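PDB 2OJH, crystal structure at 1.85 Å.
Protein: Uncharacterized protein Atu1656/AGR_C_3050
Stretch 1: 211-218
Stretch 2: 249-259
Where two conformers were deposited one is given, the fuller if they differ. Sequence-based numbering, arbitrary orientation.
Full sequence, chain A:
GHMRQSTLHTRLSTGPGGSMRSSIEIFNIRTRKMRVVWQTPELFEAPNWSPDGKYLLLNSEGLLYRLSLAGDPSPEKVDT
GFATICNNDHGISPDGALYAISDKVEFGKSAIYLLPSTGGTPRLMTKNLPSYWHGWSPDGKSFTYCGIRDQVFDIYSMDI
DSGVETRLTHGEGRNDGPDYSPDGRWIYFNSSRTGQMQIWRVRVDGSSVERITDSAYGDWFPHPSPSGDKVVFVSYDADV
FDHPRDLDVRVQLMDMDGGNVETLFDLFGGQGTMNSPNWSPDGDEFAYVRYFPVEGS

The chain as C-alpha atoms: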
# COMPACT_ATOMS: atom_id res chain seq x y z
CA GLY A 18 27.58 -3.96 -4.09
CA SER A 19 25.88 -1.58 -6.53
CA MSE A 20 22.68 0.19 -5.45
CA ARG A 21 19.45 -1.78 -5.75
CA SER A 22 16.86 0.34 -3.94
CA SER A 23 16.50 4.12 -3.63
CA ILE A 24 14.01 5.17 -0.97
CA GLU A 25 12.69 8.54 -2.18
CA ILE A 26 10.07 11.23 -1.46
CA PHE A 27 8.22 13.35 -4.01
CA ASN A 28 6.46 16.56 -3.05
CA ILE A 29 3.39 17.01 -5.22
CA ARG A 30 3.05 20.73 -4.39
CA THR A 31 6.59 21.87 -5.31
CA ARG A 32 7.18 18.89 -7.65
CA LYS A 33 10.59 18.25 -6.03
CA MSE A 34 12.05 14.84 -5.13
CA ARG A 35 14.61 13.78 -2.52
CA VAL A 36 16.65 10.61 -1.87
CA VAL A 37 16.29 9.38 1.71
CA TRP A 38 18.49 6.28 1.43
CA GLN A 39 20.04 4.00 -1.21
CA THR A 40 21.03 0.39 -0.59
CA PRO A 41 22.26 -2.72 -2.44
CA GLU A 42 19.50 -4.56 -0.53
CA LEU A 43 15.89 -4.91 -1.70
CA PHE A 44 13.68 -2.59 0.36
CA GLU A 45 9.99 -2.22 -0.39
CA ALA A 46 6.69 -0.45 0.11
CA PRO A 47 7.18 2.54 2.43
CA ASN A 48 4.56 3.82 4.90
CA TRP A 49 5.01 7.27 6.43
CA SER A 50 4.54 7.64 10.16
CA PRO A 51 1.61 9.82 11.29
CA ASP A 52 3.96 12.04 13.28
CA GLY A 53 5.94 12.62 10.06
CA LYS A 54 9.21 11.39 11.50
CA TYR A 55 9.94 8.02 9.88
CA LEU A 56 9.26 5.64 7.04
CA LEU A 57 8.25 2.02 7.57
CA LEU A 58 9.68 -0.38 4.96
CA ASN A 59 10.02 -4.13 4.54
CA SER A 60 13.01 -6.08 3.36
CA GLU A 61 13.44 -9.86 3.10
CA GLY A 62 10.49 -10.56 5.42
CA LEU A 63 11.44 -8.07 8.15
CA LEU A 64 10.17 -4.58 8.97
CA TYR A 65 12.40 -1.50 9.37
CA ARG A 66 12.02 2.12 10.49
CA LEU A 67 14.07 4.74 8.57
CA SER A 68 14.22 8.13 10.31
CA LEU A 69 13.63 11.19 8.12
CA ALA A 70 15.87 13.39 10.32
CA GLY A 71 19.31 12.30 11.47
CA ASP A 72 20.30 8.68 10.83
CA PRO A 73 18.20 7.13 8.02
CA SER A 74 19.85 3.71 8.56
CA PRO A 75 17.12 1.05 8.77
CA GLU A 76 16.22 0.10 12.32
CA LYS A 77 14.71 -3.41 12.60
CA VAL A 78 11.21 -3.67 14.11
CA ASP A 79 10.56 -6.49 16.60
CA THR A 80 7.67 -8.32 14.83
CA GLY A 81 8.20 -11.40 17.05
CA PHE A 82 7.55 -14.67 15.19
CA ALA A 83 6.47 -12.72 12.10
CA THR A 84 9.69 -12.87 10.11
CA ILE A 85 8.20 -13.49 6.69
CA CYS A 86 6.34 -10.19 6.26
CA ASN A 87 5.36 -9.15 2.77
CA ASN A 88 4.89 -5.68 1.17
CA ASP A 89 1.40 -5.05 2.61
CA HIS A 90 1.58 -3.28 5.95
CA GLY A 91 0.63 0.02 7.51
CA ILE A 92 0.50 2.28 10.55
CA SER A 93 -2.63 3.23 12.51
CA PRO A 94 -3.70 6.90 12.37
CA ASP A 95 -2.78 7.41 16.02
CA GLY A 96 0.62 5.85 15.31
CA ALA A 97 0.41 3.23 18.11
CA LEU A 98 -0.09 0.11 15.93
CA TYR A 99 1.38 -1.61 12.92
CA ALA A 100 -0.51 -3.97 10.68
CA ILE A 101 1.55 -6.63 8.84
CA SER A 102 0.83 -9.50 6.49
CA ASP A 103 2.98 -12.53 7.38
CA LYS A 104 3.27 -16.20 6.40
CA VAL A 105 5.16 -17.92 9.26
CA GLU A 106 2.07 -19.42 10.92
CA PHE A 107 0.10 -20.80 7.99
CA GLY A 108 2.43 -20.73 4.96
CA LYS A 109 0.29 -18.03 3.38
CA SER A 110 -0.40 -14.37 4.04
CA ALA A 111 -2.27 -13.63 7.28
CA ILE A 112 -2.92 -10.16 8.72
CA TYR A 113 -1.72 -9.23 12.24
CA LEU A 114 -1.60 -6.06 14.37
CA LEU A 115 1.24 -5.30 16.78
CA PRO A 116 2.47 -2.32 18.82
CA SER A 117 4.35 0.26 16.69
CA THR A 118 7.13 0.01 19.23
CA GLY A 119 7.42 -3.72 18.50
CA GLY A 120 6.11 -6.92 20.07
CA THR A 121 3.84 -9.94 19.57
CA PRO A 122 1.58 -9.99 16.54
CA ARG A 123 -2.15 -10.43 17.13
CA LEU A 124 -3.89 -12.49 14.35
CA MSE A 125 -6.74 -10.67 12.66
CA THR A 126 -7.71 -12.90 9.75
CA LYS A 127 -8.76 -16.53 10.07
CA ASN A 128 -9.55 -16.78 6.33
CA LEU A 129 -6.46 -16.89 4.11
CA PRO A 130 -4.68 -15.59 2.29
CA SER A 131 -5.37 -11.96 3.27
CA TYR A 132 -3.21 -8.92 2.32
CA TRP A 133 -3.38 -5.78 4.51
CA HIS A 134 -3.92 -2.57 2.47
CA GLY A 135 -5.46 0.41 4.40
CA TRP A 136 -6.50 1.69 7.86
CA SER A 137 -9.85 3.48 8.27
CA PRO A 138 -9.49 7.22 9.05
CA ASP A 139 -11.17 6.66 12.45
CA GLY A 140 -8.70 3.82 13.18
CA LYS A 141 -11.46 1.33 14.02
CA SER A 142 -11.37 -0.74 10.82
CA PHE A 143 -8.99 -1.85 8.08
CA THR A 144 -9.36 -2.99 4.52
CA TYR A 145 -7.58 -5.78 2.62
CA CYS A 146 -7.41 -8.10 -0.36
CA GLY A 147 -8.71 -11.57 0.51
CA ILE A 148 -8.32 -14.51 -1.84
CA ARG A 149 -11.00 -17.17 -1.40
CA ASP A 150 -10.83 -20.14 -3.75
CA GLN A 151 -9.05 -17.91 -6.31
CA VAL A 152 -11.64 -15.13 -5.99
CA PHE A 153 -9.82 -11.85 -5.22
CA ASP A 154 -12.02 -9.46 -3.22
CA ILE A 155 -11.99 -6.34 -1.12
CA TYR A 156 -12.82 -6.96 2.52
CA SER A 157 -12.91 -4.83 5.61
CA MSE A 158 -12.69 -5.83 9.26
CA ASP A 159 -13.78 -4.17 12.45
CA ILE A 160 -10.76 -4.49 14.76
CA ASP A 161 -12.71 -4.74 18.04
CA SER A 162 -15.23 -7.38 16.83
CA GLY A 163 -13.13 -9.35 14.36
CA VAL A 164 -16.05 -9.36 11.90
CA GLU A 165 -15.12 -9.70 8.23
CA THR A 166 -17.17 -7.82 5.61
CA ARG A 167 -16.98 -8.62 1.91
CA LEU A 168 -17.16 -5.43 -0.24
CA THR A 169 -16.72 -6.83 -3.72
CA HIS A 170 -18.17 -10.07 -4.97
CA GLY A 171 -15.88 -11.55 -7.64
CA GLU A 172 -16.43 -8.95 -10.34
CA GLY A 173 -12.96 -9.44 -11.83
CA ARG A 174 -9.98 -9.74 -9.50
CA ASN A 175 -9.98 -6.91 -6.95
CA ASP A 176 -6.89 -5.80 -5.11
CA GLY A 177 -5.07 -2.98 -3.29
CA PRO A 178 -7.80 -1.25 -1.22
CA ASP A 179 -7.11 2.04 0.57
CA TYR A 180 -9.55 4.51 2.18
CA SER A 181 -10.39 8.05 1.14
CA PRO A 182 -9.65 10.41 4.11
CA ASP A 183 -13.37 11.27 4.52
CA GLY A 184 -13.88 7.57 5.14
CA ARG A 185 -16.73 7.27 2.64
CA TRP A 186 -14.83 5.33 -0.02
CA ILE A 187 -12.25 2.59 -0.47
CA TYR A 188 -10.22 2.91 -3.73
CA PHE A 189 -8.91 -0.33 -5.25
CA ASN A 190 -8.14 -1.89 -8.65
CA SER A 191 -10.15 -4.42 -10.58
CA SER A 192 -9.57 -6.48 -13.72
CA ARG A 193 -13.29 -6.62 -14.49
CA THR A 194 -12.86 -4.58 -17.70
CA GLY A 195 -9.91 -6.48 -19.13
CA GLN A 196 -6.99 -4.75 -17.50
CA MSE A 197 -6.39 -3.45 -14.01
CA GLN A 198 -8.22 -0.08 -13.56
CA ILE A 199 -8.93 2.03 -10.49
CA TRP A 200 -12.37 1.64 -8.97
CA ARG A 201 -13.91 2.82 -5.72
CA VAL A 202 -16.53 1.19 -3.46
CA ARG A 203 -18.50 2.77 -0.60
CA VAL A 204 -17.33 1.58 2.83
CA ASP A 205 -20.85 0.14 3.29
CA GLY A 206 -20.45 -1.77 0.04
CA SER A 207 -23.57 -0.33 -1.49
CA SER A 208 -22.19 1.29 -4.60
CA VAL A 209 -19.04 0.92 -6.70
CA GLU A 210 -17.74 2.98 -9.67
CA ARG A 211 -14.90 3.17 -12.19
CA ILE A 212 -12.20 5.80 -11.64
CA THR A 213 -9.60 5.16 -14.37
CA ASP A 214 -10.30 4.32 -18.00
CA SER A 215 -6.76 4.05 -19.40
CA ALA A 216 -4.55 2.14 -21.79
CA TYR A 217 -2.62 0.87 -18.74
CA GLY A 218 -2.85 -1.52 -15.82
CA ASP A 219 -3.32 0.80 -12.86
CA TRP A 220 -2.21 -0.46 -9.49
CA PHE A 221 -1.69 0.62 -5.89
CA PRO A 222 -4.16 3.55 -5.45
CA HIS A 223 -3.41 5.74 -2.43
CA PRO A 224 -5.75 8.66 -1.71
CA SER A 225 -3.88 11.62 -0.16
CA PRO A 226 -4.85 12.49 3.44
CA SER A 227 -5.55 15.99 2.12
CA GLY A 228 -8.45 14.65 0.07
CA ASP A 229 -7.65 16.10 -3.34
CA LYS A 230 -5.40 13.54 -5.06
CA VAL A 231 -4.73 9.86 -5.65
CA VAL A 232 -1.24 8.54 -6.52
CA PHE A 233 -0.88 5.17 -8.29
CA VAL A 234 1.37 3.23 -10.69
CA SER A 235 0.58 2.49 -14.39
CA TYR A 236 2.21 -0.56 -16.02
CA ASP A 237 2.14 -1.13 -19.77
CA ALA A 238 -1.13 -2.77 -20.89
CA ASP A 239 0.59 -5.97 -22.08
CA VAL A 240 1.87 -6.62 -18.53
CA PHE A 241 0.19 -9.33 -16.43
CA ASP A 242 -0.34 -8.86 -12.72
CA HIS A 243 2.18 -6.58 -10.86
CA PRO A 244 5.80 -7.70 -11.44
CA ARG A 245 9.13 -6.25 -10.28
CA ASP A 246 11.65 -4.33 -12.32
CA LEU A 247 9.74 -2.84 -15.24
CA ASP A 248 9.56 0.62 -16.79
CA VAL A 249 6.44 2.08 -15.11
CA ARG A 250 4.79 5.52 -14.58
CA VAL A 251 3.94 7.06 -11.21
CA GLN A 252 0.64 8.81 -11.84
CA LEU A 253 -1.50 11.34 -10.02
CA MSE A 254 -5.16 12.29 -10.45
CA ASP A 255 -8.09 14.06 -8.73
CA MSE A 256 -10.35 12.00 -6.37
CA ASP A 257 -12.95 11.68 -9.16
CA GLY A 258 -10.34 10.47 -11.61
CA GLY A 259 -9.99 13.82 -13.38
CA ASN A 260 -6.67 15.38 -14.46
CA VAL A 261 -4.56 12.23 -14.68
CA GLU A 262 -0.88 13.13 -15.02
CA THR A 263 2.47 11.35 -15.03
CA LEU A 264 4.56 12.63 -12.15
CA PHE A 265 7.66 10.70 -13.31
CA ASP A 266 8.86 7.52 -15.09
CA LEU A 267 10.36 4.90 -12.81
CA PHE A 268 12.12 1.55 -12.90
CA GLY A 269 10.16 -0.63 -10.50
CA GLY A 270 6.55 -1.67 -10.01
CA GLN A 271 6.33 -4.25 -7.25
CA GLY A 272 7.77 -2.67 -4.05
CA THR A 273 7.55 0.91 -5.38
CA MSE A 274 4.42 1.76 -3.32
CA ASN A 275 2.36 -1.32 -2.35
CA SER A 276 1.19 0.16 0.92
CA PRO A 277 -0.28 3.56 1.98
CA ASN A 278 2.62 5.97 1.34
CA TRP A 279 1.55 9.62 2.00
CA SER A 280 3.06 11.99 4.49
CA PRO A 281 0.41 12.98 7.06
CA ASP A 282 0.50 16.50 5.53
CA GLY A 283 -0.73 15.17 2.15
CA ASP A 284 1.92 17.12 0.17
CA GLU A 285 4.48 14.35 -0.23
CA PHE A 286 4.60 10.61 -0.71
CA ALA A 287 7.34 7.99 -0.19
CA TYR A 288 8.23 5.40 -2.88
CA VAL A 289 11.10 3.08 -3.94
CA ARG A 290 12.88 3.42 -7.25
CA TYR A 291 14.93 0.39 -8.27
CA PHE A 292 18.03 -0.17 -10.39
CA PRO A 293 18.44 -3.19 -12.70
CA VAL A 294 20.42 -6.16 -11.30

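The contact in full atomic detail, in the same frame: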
# COMPACT_ATOMS: atom_id res chain seq x y z
N ARG A 211 -16.19 3.21 -11.53
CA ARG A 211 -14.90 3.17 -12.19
C ARG A 211 -14.25 4.54 -12.08
O ARG A 211 -14.91 5.57 -12.31
CB ARG A 211 -15.07 2.77 -13.65
CG ARG A 211 -13.78 2.41 -14.35
CD ARG A 211 -14.06 2.00 -15.76
NE ARG A 211 -12.85 1.72 -16.52
CZ ARG A 211 -12.85 1.24 -17.76
NH1 ARG A 211 -13.99 0.97 -18.39
NH2 ARG A 211 -11.69 1.03 -18.38
N ILE A 212 -12.95 4.55 -11.78
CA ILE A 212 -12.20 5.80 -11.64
C ILE A 212 -11.15 6.04 -12.72
O ILE A 212 -10.97 7.19 -13.13
CB ILE A 212 -11.54 5.91 -10.25
CG1 ILE A 212 -12.63 5.90 -9.16
CG2 ILE A 212 -10.59 7.12 -10.20
CD1 ILE A 212 -13.54 7.12 -9.11
N THR A 213 -10.44 5.00 -13.16
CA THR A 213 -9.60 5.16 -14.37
C THR A 213 -10.18 4.41 -15.57
O THR A 213 -10.83 3.37 -15.42
CB THR A 213 -8.13 4.75 -14.16
OG1 THR A 213 -8.04 3.36 -13.81
CG2 THR A 213 -7.49 5.58 -13.08
N ASP A 214 -9.94 4.95 -16.76
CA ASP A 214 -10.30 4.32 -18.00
C ASP A 214 -9.08 4.62 -18.87
O ASP A 214 -9.03 5.67 -19.49
CB ASP A 214 -11.54 4.98 -18.56
CG ASP A 214 -12.15 4.23 -19.73
OD1 ASP A 214 -11.43 3.44 -20.39
OD2 ASP A 214 -13.35 4.43 -19.97
N SER A 215 -8.07 3.76 -18.81
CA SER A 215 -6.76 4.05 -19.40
C SER A 215 -6.32 2.93 -20.31
O SER A 215 -6.93 1.85 -20.31
CB SER A 215 -5.69 4.26 -18.33
OG SER A 215 -5.65 3.17 -17.40
N ALA A 216 -5.26 3.18 -21.08
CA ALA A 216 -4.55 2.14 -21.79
C ALA A 216 -3.51 1.42 -20.92
O ALA A 216 -2.60 0.79 -21.44
CB ALA A 216 -3.87 2.71 -23.04
N TYR A 217 -3.64 1.49 -19.60
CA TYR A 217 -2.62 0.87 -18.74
C TYR A 217 -3.25 -0.05 -17.74
O TYR A 217 -4.47 -0.08 -17.63
CB TYR A 217 -1.84 1.94 -17.97
CG TYR A 217 -1.14 2.93 -18.87
CD1 TYR A 217 -0.13 2.51 -19.74
CD2 TYR A 217 -1.48 4.28 -18.85
CE1 TYR A 217 0.51 3.40 -20.58
CE2 TYR A 217 -0.83 5.20 -19.69
CZ TYR A 217 0.16 4.74 -20.54
OH TYR A 217 0.80 5.62 -21.40
N GLY A 218 -2.42 -0.82 -17.04
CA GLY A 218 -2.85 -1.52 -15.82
C GLY A 218 -2.46 -0.66 -14.61
O GLY A 218 -1.28 -0.39 -14.38
N VAL A 249 7.81 1.65 -15.45
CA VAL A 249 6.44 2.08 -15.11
C VAL A 249 6.30 3.62 -15.04
O VAL A 249 7.27 4.34 -15.30
CB VAL A 249 5.89 1.40 -13.82
CG1 VAL A 249 5.93 -0.13 -13.94
CG2 VAL A 249 6.63 1.88 -12.54
N ARG A 250 5.09 4.10 -14.74
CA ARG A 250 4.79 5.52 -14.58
C ARG A 250 4.14 5.70 -13.22
O ARG A 250 3.25 4.94 -12.87
CB ARG A 250 3.80 5.97 -15.66
CG ARG A 250 4.29 5.87 -17.10
CD ARG A 250 3.14 6.08 -18.10
NE ARG A 250 3.61 6.45 -19.44
CZ ARG A 250 3.97 5.59 -20.39
NH1 ARG A 250 3.95 4.27 -20.16
NH2 ARG A 250 4.37 6.04 -21.57
N VAL A 251 4.60 6.68 -12.45
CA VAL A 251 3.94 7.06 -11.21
C VAL A 251 2.98 8.18 -11.62
O VAL A 251 3.40 9.21 -12.16
CB VAL A 251 4.94 7.48 -10.11
CG1 VAL A 251 4.23 8.01 -8.86
CG2 VAL A 251 5.85 6.28 -9.73
N GLN A 252 1.69 7.95 -11.38
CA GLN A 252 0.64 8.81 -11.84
C GLN A 252 -0.04 9.50 -10.68
O GLN A 252 -0.02 9.00 -9.55
CB GLN A 252 -0.44 8.01 -12.56
CG GLN A 252 0.05 7.12 -13.66
CD GLN A 252 0.33 7.89 -14.91
OE1 GLN A 252 1.46 8.30 -15.13
NE2 GLN A 252 -0.69 8.13 -15.71
N LEU A 253 -0.69 10.61 -10.99
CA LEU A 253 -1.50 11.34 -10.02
C LEU A 253 -2.77 11.79 -10.72
O LEU A 253 -2.76 12.11 -11.93
CB LEU A 253 -0.73 12.57 -9.49
CG LEU A 253 -1.22 13.26 -8.21
CD1 LEU A 253 -0.90 12.44 -7.02
CD2 LEU A 253 -0.60 14.67 -8.03
N MSE A 254 -3.87 11.79 -9.97
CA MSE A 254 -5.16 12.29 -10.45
C MSE A 254 -6.02 12.85 -9.31
O MSE A 254 -5.74 12.60 -8.13
CB MSE A 254 -5.92 11.16 -11.12
CG MSE A 254 -6.31 10.08 -10.13
SE MSE A 254 -7.08 8.52 -11.01
CE MSE A 254 -7.07 7.31 -9.49
N ASP A 255 -7.07 13.57 -9.68
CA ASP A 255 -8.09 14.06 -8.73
C ASP A 255 -8.86 12.86 -8.13
O ASP A 255 -8.88 11.77 -8.73
CB ASP A 255 -9.07 15.02 -9.44
CG ASP A 255 -8.40 16.30 -9.96
OD1 ASP A 255 -7.32 16.67 -9.45
OD2 ASP A 255 -8.95 16.95 -10.88
N MSE A 256 -9.50 13.05 -6.97
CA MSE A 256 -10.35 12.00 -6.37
C MSE A 256 -11.37 11.37 -7.34
O MSE A 256 -11.70 10.19 -7.22
CB MSE A 256 -11.15 12.53 -5.19
CG MSE A 256 -10.35 13.00 -4.04
SE MSE A 256 -9.14 11.66 -3.33
CE MSE A 256 -10.36 10.46 -2.53
N ASP A 257 -11.90 12.16 -8.27
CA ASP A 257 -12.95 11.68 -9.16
C ASP A 257 -12.36 11.13 -10.44
O ASP A 257 -13.09 10.80 -11.38
CB ASP A 257 -13.99 12.79 -9.46
CG ASP A 257 -13.41 13.94 -10.26
OD1 ASP A 257 -12.18 14.04 -10.39
OD2 ASP A 257 -14.20 14.77 -10.77
N GLY A 258 -11.03 11.06 -10.48
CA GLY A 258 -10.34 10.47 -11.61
C GLY A 258 -9.95 11.49 -12.66
O GLY A 258 -9.31 11.15 -13.66
N GLY A 259 -10.33 12.75 -12.45
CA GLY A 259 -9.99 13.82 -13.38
C GLY A 259 -8.52 14.18 -13.31
O GLY A 259 -7.83 13.83 -12.31
O HOH W 1 -9.26 8.56 -14.61

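The two segments meet in two separate patches, one at each end of the contact, and no direct hydrogen bond joins them. The strand enters with Val 249, which lies out of reach of the other segment. Arg 250 follows with its CA-to-CB bond directed toward stretch 1, and its extended side chain (chi1 m, chi2 and chi3 t) carries the guanidinium to Tyr 217. The phenolic oxygen lies over one face of that group, with Tyr 217 OH 3.3 Å from Arg 250 CZ. An oxygen in this position is out of line with the N-H bonds, which lie in the guanidinium plane, so the approach is a packing contact. Because the CA atoms of this pair are 9.7 Å apart, the two long side chains make the contact while the backbones stay well separated.

Beyond Arg 250 the strand alternates. Val 251 and Leu 253 are out of reach, whereas Gln 252 and Met 254 direct their CA-to-CB bonds toward stretch 1. Gln 252 nevertheless stops short, its NE2 coming no nearer than 4.9 Å to CE2 of Tyr 217, and its OE1 is hydrogen-bonded elsewhere in the structure. Met 254, a selenomethionine, reaches the second patch. Its CE lies 3.6 Å from CG2 of Ile 212, and its SE lies 3.6 Å from CG2 of Thr 213, so the end of this buried side chain packs against methyl groups of two consecutive residues.

At Asp 255 the chain enters a type I turn, closed by a backbone hydrogen bond from Gly 258 N to Asp 255 O (2.9 Å). Met 256 and Asp 257 direct their CA-to-CB bonds away from stretch 1, and the turn meets Ile 212 through its backbone: CD1 of Ile 212 is 4.0 Å from O of Met 256. Although the CA-to-CB bond of Ile 212 points sideways, the end of its side chain comes nearer, and its CG2 rests 3.6 Å from CA of Gly 258.

Gly 258 is the point of closest backbone approach, with its CA 5.0 Å from that of Ile 212. Its phi/psi of 93/-2 calls for glycine in its own right, and a CB here would point toward stretch 1 and fall 2.4 Å from O of Ile 212, a clash. A water links the two backbones at this point, donating to Ile 212 O at 2.6 Å and to Gly 258 O at 2.8 Å. Gly 259 makes no contact across the interface; its N donates to Asp 257 OD1 at 3.1 Å, bracing the exit from the turn.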